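Local coordinates for uncharacterized protein (Pyrococcus horikoshii, PDB 1ZJJ) that is probably a magnesium-dependent phosphatase of the haloacid dehalogenase (HAD) superfamily, with a core domain that binds the metal and a separate cap domain, at residues R23-F28 / P251-L256; L101-V106 / V119-V124; E110-S115 / L135-L140. One frame throughout, in Å; residues are numbered along the deposited sequence.

Contact 1: R23-F28 / P251-L256; sequences RELIEF and PSVYEL
Leu25 reaches off its helix into the turn at Val253, and its side chain crosses that of Val253 at about a right angle. CG lies anti to the backbone N (chi1 172°), which carries both methyls across to the turn. CD2 makes the closest approach: it sits 3.4 Å from Val253 CB, tighter than usual for two carbons, and 3.2 Å from Val253 O. That carbonyl oxygen is already engaged inside its own turn, accepting from Leu256 N at 3.0 Å. The other methyl, CD1, rests on Leu256 CB at 4.0 Å, so the leucine fork spans Val253 and Leu256. Phe6 of strand 2-6 touches all three side chains, while Ile257 adds to the cover over Leu25. This is the Rossmann-like core of a HAD enzyme: helix 22-31 packs against the turn that leads from edge strand 248-250 into helix 256-261. Val253 also touches Val11 of what looks like the HAD-type DxDx(T/V) signature, and its side chain lies about 10 Å from the bound magnesium ion. Nearer the surface, Tyr254 turns its ring edge to the helix, with CE1 4.2 Å from Glu24 CB and that carbon near the ring plane. Its CG, too, is anti to the backbone N (chi1 177°), which swings the ring toward Glu24. An ST turn shapes this backbone: Ser252 OG accepts from Tyr254 N at 3.2 Å and donates to Glu255 OE1 at 2.7 Å, meeting the carboxylate on its syn side, 21° out of plane.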
ATOM      1  N   ARG B  23       1.181  23.113 -30.476  1.00 24.79           N
ATOM      2  CA  ARG B  23       0.067  23.788 -31.154  1.00 25.01           C
ATOM      3  C   ARG B  23       0.084  23.474 -32.648  1.00 24.99           C
ATOM      4  O   ARG B  23      -0.962  23.237 -33.252  1.00 24.28           O
ATOM      5  CB  ARG B  23       0.135  25.308 -30.961  1.00 27.14           C
ATOM      6  CG  ARG B  23      -1.051  26.061 -31.569  1.00 29.78           C
ATOM      7  CD  ARG B  23      -0.798  27.570 -31.587  1.00 32.28           C
ATOM      8  NE  ARG B  23       0.206  27.963 -32.575  1.00 34.95           N
ATOM      9  CZ  ARG B  23      -0.021  28.086 -33.878  1.00 37.06           C
ATOM     10  NH1 ARG B  23      -1.225  27.848 -34.373  1.00 38.04           N
ATOM     11  NH2 ARG B  23       0.964  28.460 -34.684  1.00 38.08           N
ATOM     12  N   GLU B  24       1.280  23.485 -33.234  1.00 24.54           N
ATOM     13  CA  GLU B  24       1.416  23.182 -34.652  1.00 23.75           C
ATOM     14  C   GLU B  24       0.940  21.792 -34.965  1.00 21.89           C
ATOM     15  O   GLU B  24       0.224  21.596 -35.933  1.00 21.56           O
ATOM     16  CB  GLU B  24       2.864  23.338 -35.142  1.00 24.43           C
ATOM     17  CG  GLU B  24       3.249  24.760 -35.431  1.00 29.54           C
ATOM     18  CD  GLU B  24       3.871  25.458 -34.239  1.00 32.24           C
ATOM     19  OE1 GLU B  24       3.671  25.037 -33.079  1.00 32.33           O
ATOM     20  OE2 GLU B  24       4.583  26.453 -34.470  1.00 35.34           O
ATOM     21  N   LEU B  25       1.348  20.835 -34.139  1.00 21.61           N
ATOM     22  CA  LEU B  25       0.940  19.453 -34.315  1.00 21.30           C
ATOM     23  C   LEU B  25      -0.579  19.359 -34.336  1.00 21.43           C
ATOM     24  O   LEU B  25      -1.156  18.822 -35.273  1.00 20.86           O
ATOM     25  CB  LEU B  25       1.477  18.588 -33.177  1.00 20.73           C
ATOM     26  CG  LEU B  25       0.937  17.143 -33.157  1.00 19.11           C
ATOM     27  CD1 LEU B  25       1.215  16.441 -34.489  1.00 18.75           C
ATOM     28  CD2 LEU B  25       1.582  16.387 -32.012  1.00 21.02           C
ATOM     29  N   ILE B  26      -1.217  19.883 -33.294  1.00 22.30           N
ATOM     30  CA  ILE B  26      -2.670  19.856 -33.191  1.00 24.96           C
ATOM     31  C   ILE B  26      -3.348  20.576 -34.361  1.00 25.71           C
ATOM     32  O   ILE B  26      -4.392  20.132 -34.845  1.00 25.21           O
ATOM     33  CB  ILE B  26      -3.139  20.475 -31.849  1.00 25.49           C
ATOM     34  CG1 ILE B  26      -2.576  19.663 -30.678  1.00 26.42           C
ATOM     35  CG2 ILE B  26      -4.656  20.496 -31.785  1.00 28.49           C
ATOM     36  CD1 ILE B  26      -2.964  18.186 -30.704  1.00 27.59           C
ATOM     37  N   GLU B  27      -2.769  21.681 -34.823  1.00 27.01           N
ATOM     38  CA  GLU B  27      -3.353  22.395 -35.955  1.00 28.55           C
ATOM     39  C   GLU B  27      -3.190  21.560 -37.212  1.00 27.72           C
ATOM     40  O   GLU B  27      -4.005  21.622 -38.134  1.00 27.97           O
ATOM     41  CB  GLU B  27      -2.691  23.764 -36.162  1.00 33.11           C
ATOM     42  CG  GLU B  27      -3.559  24.910 -35.691  1.00 37.58           C
ATOM     43  CD  GLU B  27      -5.029  24.652 -35.968  1.00 39.99           C
ATOM     44  OE1 GLU B  27      -5.408  24.514 -37.154  1.00 41.70           O
ATOM     45  OE2 GLU B  27      -5.803  24.570 -34.992  1.00 43.67           O
ATOM     46  N   PHE B  28      -2.130  20.762 -37.234  1.00 25.95           N
ATOM     47  CA  PHE B  28      -1.851  19.897 -38.368  1.00 24.44           C
ATOM     48  C   PHE B  28      -2.814  18.707 -38.439  1.00 25.42           C
ATOM     49  O   PHE B  28      -3.295  18.352 -39.516  1.00 24.15           O
ATOM     50  CB  PHE B  28      -0.411  19.382 -38.287  1.00 22.97           C
ATOM     51  CG  PHE B  28      -0.063  18.399 -39.362  1.00 21.73           C
ATOM     52  CD1 PHE B  28       0.108  18.813 -40.680  1.00 21.03           C
ATOM     53  CD2 PHE B  28       0.078  17.053 -39.060  1.00 22.29           C
ATOM     54  CE1 PHE B  28       0.415  17.896 -41.677  1.00 20.93           C
ATOM     55  CE2 PHE B  28       0.387  16.125 -40.052  1.00 23.98           C
ATOM     56  CZ  PHE B  28       0.555  16.546 -41.364  1.00 21.17           C
ATOM     57  N   PRO B 251      11.740  12.455 -30.756  1.00 24.89           N
ATOM     58  CA  PRO B 251      12.240  13.442 -29.796  1.00 24.58           C
ATOM     59  C   PRO B 251      11.087  14.080 -29.012  1.00 23.47           C
ATOM     60  O   PRO B 251      11.172  14.276 -27.795  1.00 19.54           O
ATOM     61  CB  PRO B 251      12.956  14.454 -30.690  1.00 27.20           C
ATOM     62  CG  PRO B 251      13.430  13.605 -31.838  1.00 26.92           C
ATOM     63  CD  PRO B 251      12.221  12.754 -32.115  1.00 26.50           C
ATOM     64  N   SER B 252      10.016  14.407 -29.730  1.00 21.38           N
ATOM     65  CA  SER B 252       8.830  15.016 -29.135  1.00 20.14           C
ATOM     66  C   SER B 252       7.662  14.847 -30.100  1.00 20.25           C
ATOM     67  O   SER B 252       7.834  14.374 -31.227  1.00 20.18           O
ATOM     68  CB  SER B 252       9.062  16.509 -28.862  1.00 20.25           C
ATOM     69  OG  SER B 252       8.962  17.282 -30.048  1.00 20.07           O
ATOM     70  N   VAL B 253       6.468  15.234 -29.667  1.00 19.56           N
ATOM     71  CA  VAL B 253       5.302  15.097 -30.527  1.00 18.32           C
ATOM     72  C   VAL B 253       5.377  16.015 -31.743  1.00 18.77           C
ATOM     73  O   VAL B 253       4.659  15.812 -32.718  1.00 18.27           O
ATOM     74  CB  VAL B 253       4.002  15.396 -29.767  1.00 17.99           C
ATOM     75  CG1 VAL B 253       3.806  14.363 -28.664  1.00 18.35           C
ATOM     76  CG2 VAL B 253       4.043  16.811 -29.202  1.00 16.57           C
ATOM     77  N   TYR B 254       6.242  17.023 -31.695  1.00 18.58           N
ATOM     78  CA  TYR B 254       6.355  17.926 -32.834  1.00 21.48           C
ATOM     79  C   TYR B 254       6.836  17.167 -34.068  1.00 20.27           C
ATOM     80  O   TYR B 254       6.371  17.412 -35.180  1.00 20.59           O
ATOM     81  CB  TYR B 254       7.316  19.080 -32.530  1.00 21.54           C
ATOM     82  CG  TYR B 254       7.520  20.006 -33.712  1.00 25.02           C
ATOM     83  CD1 TYR B 254       6.460  20.743 -34.236  1.00 25.12           C
ATOM     84  CD2 TYR B 254       8.767  20.119 -34.325  1.00 26.79           C
ATOM     85  CE1 TYR B 254       6.638  21.571 -35.343  1.00 27.16           C
ATOM     86  CE2 TYR B 254       8.958  20.942 -35.430  1.00 27.74           C
ATOM     87  CZ  TYR B 254       7.892  21.664 -35.934  1.00 29.00           C
ATOM     88  OH  TYR B 254       8.085  22.477 -37.029  1.00 29.97           O
ATOM     89  N   GLU B 255       7.764  16.239 -33.859  1.00 20.69           N
ATOM     90  CA  GLU B 255       8.312  15.437 -34.947  1.00 21.32           C
ATOM     91  C   GLU B 255       7.279  14.520 -35.603  1.00 21.05           C
ATOM     92  O   GLU B 255       7.544  13.928 -36.653  1.00 18.31           O
ATOM     93  CB  GLU B 255       9.497  14.605 -34.452  1.00 21.93           C
ATOM     94  CG  GLU B 255      10.806  15.381 -34.295  1.00 23.74           C
ATOM     95  CD  GLU B 255      10.755  16.449 -33.215  1.00 23.57           C
ATOM     96  OE1 GLU B 255      10.322  16.143 -32.084  1.00 20.98           O
ATOM     97  OE2 GLU B 255      11.161  17.596 -33.492  1.00 26.81           O
ATOM     98  N   LEU B 256       6.107  14.396 -34.986  1.00 20.45           N
ATOM     99  CA  LEU B 256       5.049  13.562 -35.545  1.00 20.27           C
ATOM    100  C   LEU B 256       4.555  14.147 -36.855  1.00 18.86           C
ATOM    101  O   LEU B 256       4.027  13.432 -37.697  1.00 18.05           O
ATOM    102  CB  LEU B 256       3.860  13.457 -34.586  1.00 21.33           C
ATOM    103  CG  LEU B 256       3.799  12.262 -33.638  1.00 24.97           C
ATOM    104  CD1 LEU B 256       2.503  12.346 -32.821  1.00 23.74           C
ATOM    105  CD2 LEU B 256       3.843  10.962 -34.429  1.00 20.66           C
TER

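Contact 2: L101-V106 / V119-V124; sequences LGWGIV and VKHVVV
With CG beside the backbone N and anti to the carbonyl carbon in both (chi1 -69° and -52°), Trp103 and His121 turn their rings toward each other. The six-membered part of the indole does the touching. Its CZ3 comes within 3.5 Å of His121 CD2, with NE2 of the same imidazole equally near, and CE3 follows at 3.7 Å from CD2. The rings approach obliquely, their planes 42° apart and their centroids 5.3 Å apart. The imidazole is fixed in rotation by two hydrogen bonds, ND1 to Thr147 OG1 and NE2 to the carbonyl oxygen of Asp82, so the buried ring has both nitrogens satisfied while its CD2 and NE2 lie next to the indole. Lys120 CB leans over one face of the imidazole, and Leu101 CD1 covers one face of the indole near its rim. Were Trp103 an alanine, the CD2-NE2 side of the imidazole would probably lose its aromatic neighbour and a gap would open there. Farther along, Val106 and Val119 pair through their CG2 methyls, 3.7 Å apart; Val119 CG2 also lies 3.9 Å from Val106 CB. The contact belongs to the cap domain, whose four-stranded parallel sheet has 121-124 as its second strand. The segment 101-106 runs from helix 92-101 to helix 108-115 and is bound through Gly104 and Val106 to the backbone of Ile86, at edge strand 86-89. Trp103 leans on Met77 of helix 69-80, and Val119 on Ala141 of helix 132-143.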
ATOM      1  N   LEU B 101     -22.785   9.561 -12.019  1.00 23.00           N
ATOM      2  CA  LEU B 101     -23.424   8.261 -12.191  1.00 24.10           C
ATOM      3  C   LEU B 101     -24.810   8.314 -11.559  1.00 26.21           C
ATOM      4  O   LEU B 101     -25.749   7.653 -12.013  1.00 26.69           O
ATOM      5  CB  LEU B 101     -22.600   7.157 -11.519  1.00 24.53           C
ATOM      6  CG  LEU B 101     -21.534   6.452 -12.357  1.00 24.24           C
ATOM      7  CD1 LEU B 101     -20.739   5.490 -11.482  1.00 21.63           C
ATOM      8  CD2 LEU B 101     -22.201   5.709 -13.500  1.00 22.23           C
ATOM      9  N   GLY B 102     -24.929   9.112 -10.504  1.00 26.17           N
ATOM     10  CA  GLY B 102     -26.201   9.249  -9.823  1.00 25.15           C
ATOM     11  C   GLY B 102     -26.565   8.040  -8.986  1.00 25.93           C
ATOM     12  O   GLY B 102     -27.708   7.900  -8.568  1.00 27.22           O
ATOM     13  N   TRP B 103     -25.595   7.171  -8.722  1.00 23.93           N
ATOM     14  CA  TRP B 103     -25.846   5.971  -7.931  1.00 23.07           C
ATOM     15  C   TRP B 103     -25.906   6.251  -6.435  1.00 23.05           C
ATOM     16  O   TRP B 103     -26.406   5.433  -5.658  1.00 22.63           O
ATOM     17  CB  TRP B 103     -24.762   4.922  -8.213  1.00 21.95           C
ATOM     18  CG  TRP B 103     -24.823   4.335  -9.601  1.00 22.20           C
ATOM     19  CD1 TRP B 103     -25.675   4.687 -10.611  1.00 19.89           C
ATOM     20  CD2 TRP B 103     -23.983   3.298 -10.130  1.00 20.65           C
ATOM     21  NE1 TRP B 103     -25.416   3.936 -11.735  1.00 21.22           N
ATOM     22  CE2 TRP B 103     -24.382   3.078 -11.469  1.00 20.81           C
ATOM     23  CE3 TRP B 103     -22.927   2.538  -9.603  1.00 19.91           C
ATOM     24  CZ2 TRP B 103     -23.766   2.124 -12.286  1.00 20.77           C
ATOM     25  CZ3 TRP B 103     -22.314   1.591 -10.417  1.00 19.36           C
ATOM     26  CH2 TRP B 103     -22.737   1.394 -11.745  1.00 19.80           C
ATOM     27  N   GLY B 104     -25.403   7.413  -6.033  1.00 22.00           N
ATOM     28  CA  GLY B 104     -25.399   7.762  -4.628  1.00 22.06           C
ATOM     29  C   GLY B 104     -24.054   7.472  -3.991  1.00 21.96           C
ATOM     30  O   GLY B 104     -23.537   6.351  -4.076  1.00 21.99           O
ATOM     31  N   ILE B 105     -23.487   8.483  -3.343  1.00 21.71           N
ATOM     32  CA  ILE B 105     -22.191   8.347  -2.687  1.00 22.12           C
ATOM     33  C   ILE B 105     -22.299   8.331  -1.171  1.00 21.23           C
ATOM     34  O   ILE B 105     -22.969   9.174  -0.584  1.00 24.45           O
ATOM     35  CB  ILE B 105     -21.246   9.508  -3.068  1.00 21.54           C
ATOM     36  CG1 ILE B 105     -20.898   9.430  -4.555  1.00 22.92           C
ATOM     37  CG2 ILE B 105     -19.985   9.469  -2.200  1.00 21.23           C
ATOM     38  CD1 ILE B 105     -20.063  10.594  -5.046  1.00 25.46           C
ATOM     39  N   VAL B 106     -21.650   7.359  -0.542  1.00 19.87           N
ATOM     40  CA  VAL B 106     -21.634   7.273   0.914  1.00 20.76           C
ATOM     41  C   VAL B 106     -20.450   8.129   1.364  1.00 22.15           C
ATOM     42  O   VAL B 106     -19.298   7.833   1.028  1.00 21.19           O
ATOM     43  CB  VAL B 106     -21.416   5.819   1.401  1.00 18.91           C
ATOM     44  CG1 VAL B 106     -21.297   5.792   2.926  1.00 20.58           C
ATOM     45  CG2 VAL B 106     -22.573   4.939   0.948  1.00 20.81           C
ATOM     46  N   VAL B 119     -22.339   0.017   1.259  1.00 18.59           N
ATOM     47  CA  VAL B 119     -21.575   0.329   0.050  1.00 18.69           C
ATOM     48  C   VAL B 119     -21.490  -0.864  -0.902  1.00 17.58           C
ATOM     49  O   VAL B 119     -21.162  -1.972  -0.480  1.00 16.11           O
ATOM     50  CB  VAL B 119     -20.133   0.761   0.400  1.00 18.21           C
ATOM     51  CG1 VAL B 119     -19.273   0.808  -0.870  1.00 19.95           C
ATOM     52  CG2 VAL B 119     -20.152   2.113   1.084  1.00 19.77           C
ATOM     53  N   LYS B 120     -21.778  -0.635  -2.182  1.00 17.83           N
ATOM     54  CA  LYS B 120     -21.725  -1.704  -3.179  1.00 18.99           C
ATOM     55  C   LYS B 120     -20.472  -1.622  -4.061  1.00 18.72           C
ATOM     56  O   LYS B 120     -20.032  -2.628  -4.625  1.00 17.45           O
ATOM     57  CB  LYS B 120     -22.977  -1.660  -4.069  1.00 21.16           C
ATOM     58  CG  LYS B 120     -24.281  -1.972  -3.345  1.00 23.17           C
ATOM     59  CD  LYS B 120     -24.281  -3.396  -2.805  1.00 26.40           C
ATOM     60  CE  LYS B 120     -25.555  -3.712  -2.027  1.00 29.55           C
ATOM     61  NZ  LYS B 120     -26.758  -3.813  -2.905  1.00 31.82           N
ATOM     62  N   HIS B 121     -19.905  -0.424  -4.176  1.00 17.54           N
ATOM     63  CA  HIS B 121     -18.714  -0.211  -4.994  1.00 18.14           C
ATOM     64  C   HIS B 121     -17.720   0.723  -4.307  1.00 17.89           C
ATOM     65  O   HIS B 121     -18.102   1.772  -3.785  1.00 17.47           O
ATOM     66  CB  HIS B 121     -19.101   0.408  -6.347  1.00 17.07           C
ATOM     67  CG  HIS B 121     -20.179  -0.332  -7.074  1.00 17.13           C
ATOM     68  ND1 HIS B 121     -19.999  -1.596  -7.596  1.00 16.15           N
ATOM     69  CD2 HIS B 121     -21.458   0.013  -7.370  1.00 16.66           C
ATOM     70  CE1 HIS B 121     -21.114  -1.996  -8.179  1.00 15.85           C
ATOM     71  NE2 HIS B 121     -22.016  -1.036  -8.055  1.00 15.68           N
ATOM     72  N   VAL B 122     -16.448   0.335  -4.306  1.00 18.49           N
ATOM     73  CA  VAL B 122     -15.398   1.167  -3.733  1.00 17.18           C
ATOM     74  C   VAL B 122     -14.491   1.588  -4.888  1.00 16.11           C
ATOM     75  O   VAL B 122     -13.941   0.743  -5.592  1.00 18.29           O
ATOM     76  CB  VAL B 122     -14.566   0.410  -2.685  1.00 18.21           C
ATOM     77  CG1 VAL B 122     -13.436   1.302  -2.189  1.00 17.56           C
ATOM     78  CG2 VAL B 122     -15.454  -0.010  -1.520  1.00 20.48           C
ATOM     79  N   VAL B 123     -14.367   2.894  -5.099  1.00 16.45           N
ATOM     80  CA  VAL B 123     -13.550   3.431  -6.184  1.00 15.21           C
ATOM     81  C   VAL B 123     -12.343   4.159  -5.590  1.00 15.93           C
ATOM     82  O   VAL B 123     -12.491   5.083  -4.782  1.00 15.56           O
ATOM     83  CB  VAL B 123     -14.376   4.390  -7.071  1.00 15.05           C
ATOM     84  CG1 VAL B 123     -13.502   4.973  -8.171  1.00 15.58           C
ATOM     85  CG2 VAL B 123     -15.549   3.641  -7.696  1.00 13.90           C
ATOM     86  N   VAL B 124     -11.151   3.740  -6.000  1.00 14.91           N
ATOM     87  CA  VAL B 124      -9.917   4.302  -5.471  1.00 14.86           C
ATOM     88  C   VAL B 124      -9.048   4.946  -6.535  1.00 15.64           C
ATOM     89  O   VAL B 124      -8.644   4.294  -7.493  1.00 14.94           O
ATOM     90  CB  VAL B 124      -9.083   3.202  -4.777  1.00 15.63           C
ATOM     91  CG1 VAL B 124      -7.874   3.807  -4.065  1.00 15.23           C
ATOM     92  CG2 VAL B 124      -9.958   2.423  -3.805  1.00 17.36           C
TER

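Contact 3: E110-S115 / L135-L140; sequences EARQGS and LKYATL
Ala111 O is held by Gly114 N at 2.8 Å and also meets the Tyr137 ring, whose CE1 lies 3.4 Å away. The hydrogen bond is part of a Schellman motif that ends the helix: Ser115 N reaches back to Glu110 O at 3.0 Å, and Gly114, with positive phi, is the C-prime residue. The contact itself is carried by the tyrosine. Its CG stands beside the backbone N and anti to the carbonyl carbon (chi1 -72°), projecting the ring to the helix end. Ala111 CB sits over one face in a CH-pi contact, 4.0 Å from the ring centroid and 15° off the normal. On the opposite face Lys136 CE lies over the rim, so the ring is sandwiched between an alanine methyl and a lysine methylene. At the far end of the ring, Tyr137 OH comes 3.3 Å from Arg112 CA and touches the first carbons of that side chain. The arginine chain crosses the tyrosine at about a right angle and runs on, extended, to salt bridges with Asp109 and, through NE, with Glu133. Inside the partner helix, Leu135 O takes two donors from Thr139, the backbone N at 2.9 Å and OG1 at 2.8 Å, which arrive from opposite faces of the carbonyl plane. Trp116, just beyond helix 108-115, meets the Tyr137 ring as well, and Phe87 of strand 86-89 touches it from the cap sheet. Helix 132-143 also packs on helix 167-178 and borders the second subunit, where Tyr137 touches Glu161 of the second subunit and Leu140 touches Ile163 of the same neighbouring subunit.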
ATOM      1  N   GLU B 110     -21.177   9.527   6.850  1.00 28.52           N
ATOM      2  CA  GLU B 110     -22.190   8.482   6.838  1.00 27.83           C
ATOM      3  C   GLU B 110     -21.489   7.158   7.137  1.00 26.86           C
ATOM      4  O   GLU B 110     -22.027   6.308   7.843  1.00 25.73           O
ATOM      5  CB  GLU B 110     -22.888   8.446   5.474  1.00 27.57           C
ATOM      6  CG  GLU B 110     -23.571   9.763   5.130  1.00 29.36           C
ATOM      7  CD  GLU B 110     -24.204   9.765   3.751  1.00 31.57           C
ATOM      8  OE1 GLU B 110     -23.542   9.325   2.787  1.00 28.51           O
ATOM      9  OE2 GLU B 110     -25.360  10.222   3.634  1.00 33.03           O
ATOM     10  N   ALA B 111     -20.271   7.004   6.617  1.00 25.67           N
ATOM     11  CA  ALA B 111     -19.484   5.795   6.845  1.00 25.34           C
ATOM     12  C   ALA B 111     -19.206   5.624   8.338  1.00 25.25           C
ATOM     13  O   ALA B 111     -19.288   4.515   8.874  1.00 22.45           O
ATOM     14  CB  ALA B 111     -18.162   5.867   6.073  1.00 24.77           C
ATOM     15  N   ARG B 112     -18.870   6.725   9.006  1.00 25.33           N
ATOM     16  CA  ARG B 112     -18.592   6.687  10.445  1.00 29.14           C
ATOM     17  C   ARG B 112     -19.810   6.205  11.223  1.00 28.79           C
ATOM     18  O   ARG B 112     -19.679   5.648  12.314  1.00 29.54           O
ATOM     19  CB  ARG B 112     -18.206   8.073  10.957  1.00 30.56           C
ATOM     20  CG  ARG B 112     -16.913   8.608  10.400  1.00 32.74           C
ATOM     21  CD  ARG B 112     -16.731  10.063  10.769  1.00 33.85           C
ATOM     22  NE  ARG B 112     -15.589  10.634  10.069  1.00 35.84           N
ATOM     23  CZ  ARG B 112     -15.436  11.929   9.821  1.00 37.79           C
ATOM     24  NH1 ARG B 112     -16.357  12.796  10.221  1.00 38.78           N
ATOM     25  NH2 ARG B 112     -14.371  12.353   9.154  1.00 39.38           N
ATOM     26  N   GLN B 113     -20.990   6.439  10.662  1.00 29.54           N
ATOM     27  CA  GLN B 113     -22.240   6.032  11.292  1.00 30.62           C
ATOM     28  C   GLN B 113     -22.570   4.582  10.950  1.00 29.31           C
ATOM     29  O   GLN B 113     -23.592   4.049  11.380  1.00 29.54           O
ATOM     30  CB  GLN B 113     -23.366   6.961  10.839  1.00 34.87           C
ATOM     31  CG  GLN B 113     -23.124   8.416  11.227  1.00 39.76           C
ATOM     32  CD  GLN B 113     -24.028   9.392  10.491  1.00 42.50           C
ATOM     33  OE1 GLN B 113     -24.872   8.985   9.690  1.00 45.43           O
ATOM     34  NE2 GLN B 113     -23.862  10.684  10.762  1.00 43.49           N
ATOM     35  N   GLY B 114     -21.700   3.952  10.164  1.00 25.77           N
ATOM     36  CA  GLY B 114     -21.896   2.559   9.796  1.00 24.70           C
ATOM     37  C   GLY B 114     -22.384   2.274   8.386  1.00 23.49           C
ATOM     38  O   GLY B 114     -22.590   1.109   8.030  1.00 22.77           O
ATOM     39  N   SER B 115     -22.563   3.320   7.583  1.00 24.29           N
ATOM     40  CA  SER B 115     -23.055   3.171   6.211  1.00 23.68           C
ATOM     41  C   SER B 115     -22.104   2.453   5.255  1.00 23.76           C
ATOM     42  O   SER B 115     -22.480   2.145   4.124  1.00 22.97           O
ATOM     43  CB  SER B 115     -23.414   4.538   5.624  1.00 25.09           C
ATOM     44  OG  SER B 115     -24.484   5.129   6.343  1.00 26.06           O
ATOM     45  N   LEU B 135      -8.873   4.294   4.367  1.00 18.57           N
ATOM     46  CA  LEU B 135      -8.451   2.930   4.051  1.00 18.75           C
ATOM     47  C   LEU B 135      -9.271   1.915   4.844  1.00 19.32           C
ATOM     48  O   LEU B 135      -9.599   0.834   4.348  1.00 18.78           O
ATOM     49  CB  LEU B 135      -6.968   2.732   4.386  1.00 18.34           C
ATOM     50  CG  LEU B 135      -5.972   3.515   3.535  1.00 19.63           C
ATOM     51  CD1 LEU B 135      -4.560   3.269   4.050  1.00 18.18           C
ATOM     52  CD2 LEU B 135      -6.102   3.083   2.075  1.00 19.05           C
ATOM     53  N   LYS B 136      -9.588   2.270   6.084  1.00 17.58           N
ATOM     54  CA  LYS B 136     -10.361   1.402   6.959  1.00 17.75           C
ATOM     55  C   LYS B 136     -11.751   1.101   6.389  1.00 17.36           C
ATOM     56  O   LYS B 136     -12.105  -0.057   6.184  1.00 17.56           O
ATOM     57  CB  LYS B 136     -10.492   2.048   8.341  1.00 18.14           C
ATOM     58  CG  LYS B 136     -11.300   1.225   9.340  1.00 21.33           C
ATOM     59  CD  LYS B 136     -11.536   1.989  10.639  1.00 21.83           C
ATOM     60  CE  LYS B 136     -12.372   3.248  10.426  1.00 25.34           C
ATOM     61  NZ  LYS B 136     -12.690   3.921  11.722  1.00 25.07           N
ATOM     62  N   TYR B 137     -12.540   2.139   6.132  1.00 17.93           N
ATOM     63  CA  TYR B 137     -13.879   1.929   5.591  1.00 18.93           C
ATOM     64  C   TYR B 137     -13.861   1.275   4.217  1.00 18.91           C
ATOM     65  O   TYR B 137     -14.728   0.458   3.903  1.00 19.01           O
ATOM     66  CB  TYR B 137     -14.652   3.249   5.559  1.00 20.97           C
ATOM     67  CG  TYR B 137     -15.048   3.686   6.946  1.00 21.16           C
ATOM     68  CD1 TYR B 137     -15.816   2.851   7.753  1.00 22.80           C
ATOM     69  CD2 TYR B 137     -14.597   4.891   7.482  1.00 23.22           C
ATOM     70  CE1 TYR B 137     -16.120   3.197   9.068  1.00 24.60           C
ATOM     71  CE2 TYR B 137     -14.896   5.252   8.802  1.00 23.73           C
ATOM     72  CZ  TYR B 137     -15.657   4.395   9.585  1.00 25.08           C
ATOM     73  OH  TYR B 137     -15.961   4.720  10.888  1.00 27.37           O
ATOM     74  N   ALA B 138     -12.866   1.610   3.400  1.00 18.15           N
ATOM     75  CA  ALA B 138     -12.773   1.011   2.075  1.00 18.08           C
ATOM     76  C   ALA B 138     -12.531  -0.490   2.230  1.00 17.75           C
ATOM     77  O   ALA B 138     -13.107  -1.304   1.510  1.00 19.56           O
ATOM     78  CB  ALA B 138     -11.635   1.652   1.283  1.00 18.44           C
ATOM     79  N   THR B 139     -11.666  -0.850   3.172  1.00 17.18           N
ATOM     80  CA  THR B 139     -11.348  -2.243   3.435  1.00 17.35           C
ATOM     81  C   THR B 139     -12.574  -2.984   3.970  1.00 18.42           C
ATOM     82  O   THR B 139     -12.891  -4.088   3.520  1.00 18.88           O
ATOM     83  CB  THR B 139     -10.186  -2.354   4.455  1.00 18.83           C
ATOM     84  OG1 THR B 139      -8.983  -1.866   3.852  1.00 16.84           O
ATOM     85  CG2 THR B 139      -9.977  -3.790   4.898  1.00 17.31           C
ATOM     86  N   LEU B 140     -13.257  -2.377   4.933  1.00 18.68           N
ATOM     87  CA  LEU B 140     -14.446  -2.994   5.512  1.00 18.53           C
ATOM     88  C   LEU B 140     -15.493  -3.221   4.429  1.00 17.89           C
ATOM     89  O   LEU B 140     -16.093  -4.290   4.354  1.00 19.79           O
ATOM     90  CB  LEU B 140     -15.022  -2.108   6.624  1.00 19.58           C
ATOM     91  CG  LEU B 140     -14.210  -2.060   7.927  1.00 20.37           C
ATOM     92  CD1 LEU B 140     -14.780  -1.021   8.871  1.00 21.42           C
ATOM     93  CD2 LEU B 140     -14.221  -3.433   8.576  1.00 19.58           C
TER

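How the contacts relate
From the N terminus the chain lays down strand 2-6, helix 22-31 and strands 36-40 and 66-68 of the core, then builds the cap and returns for strands 204-209, 225-229 and 248-250. Contact 1 closes a loop of 222 residues that holds the cap and most of the core strands, joining helix 22-31 to the turn before the last helix. Contacts 2 and 3 are nested inside it, in the cap, about 40 and about 47 Å from contact 1, centre to centre. They cross, their segments alternating along the chain, and touch: Val106 on Ser115 ties helix 108-115 to the loop 101-106, and Val122 on Ala138 ties helix 132-143 to strand 121-124.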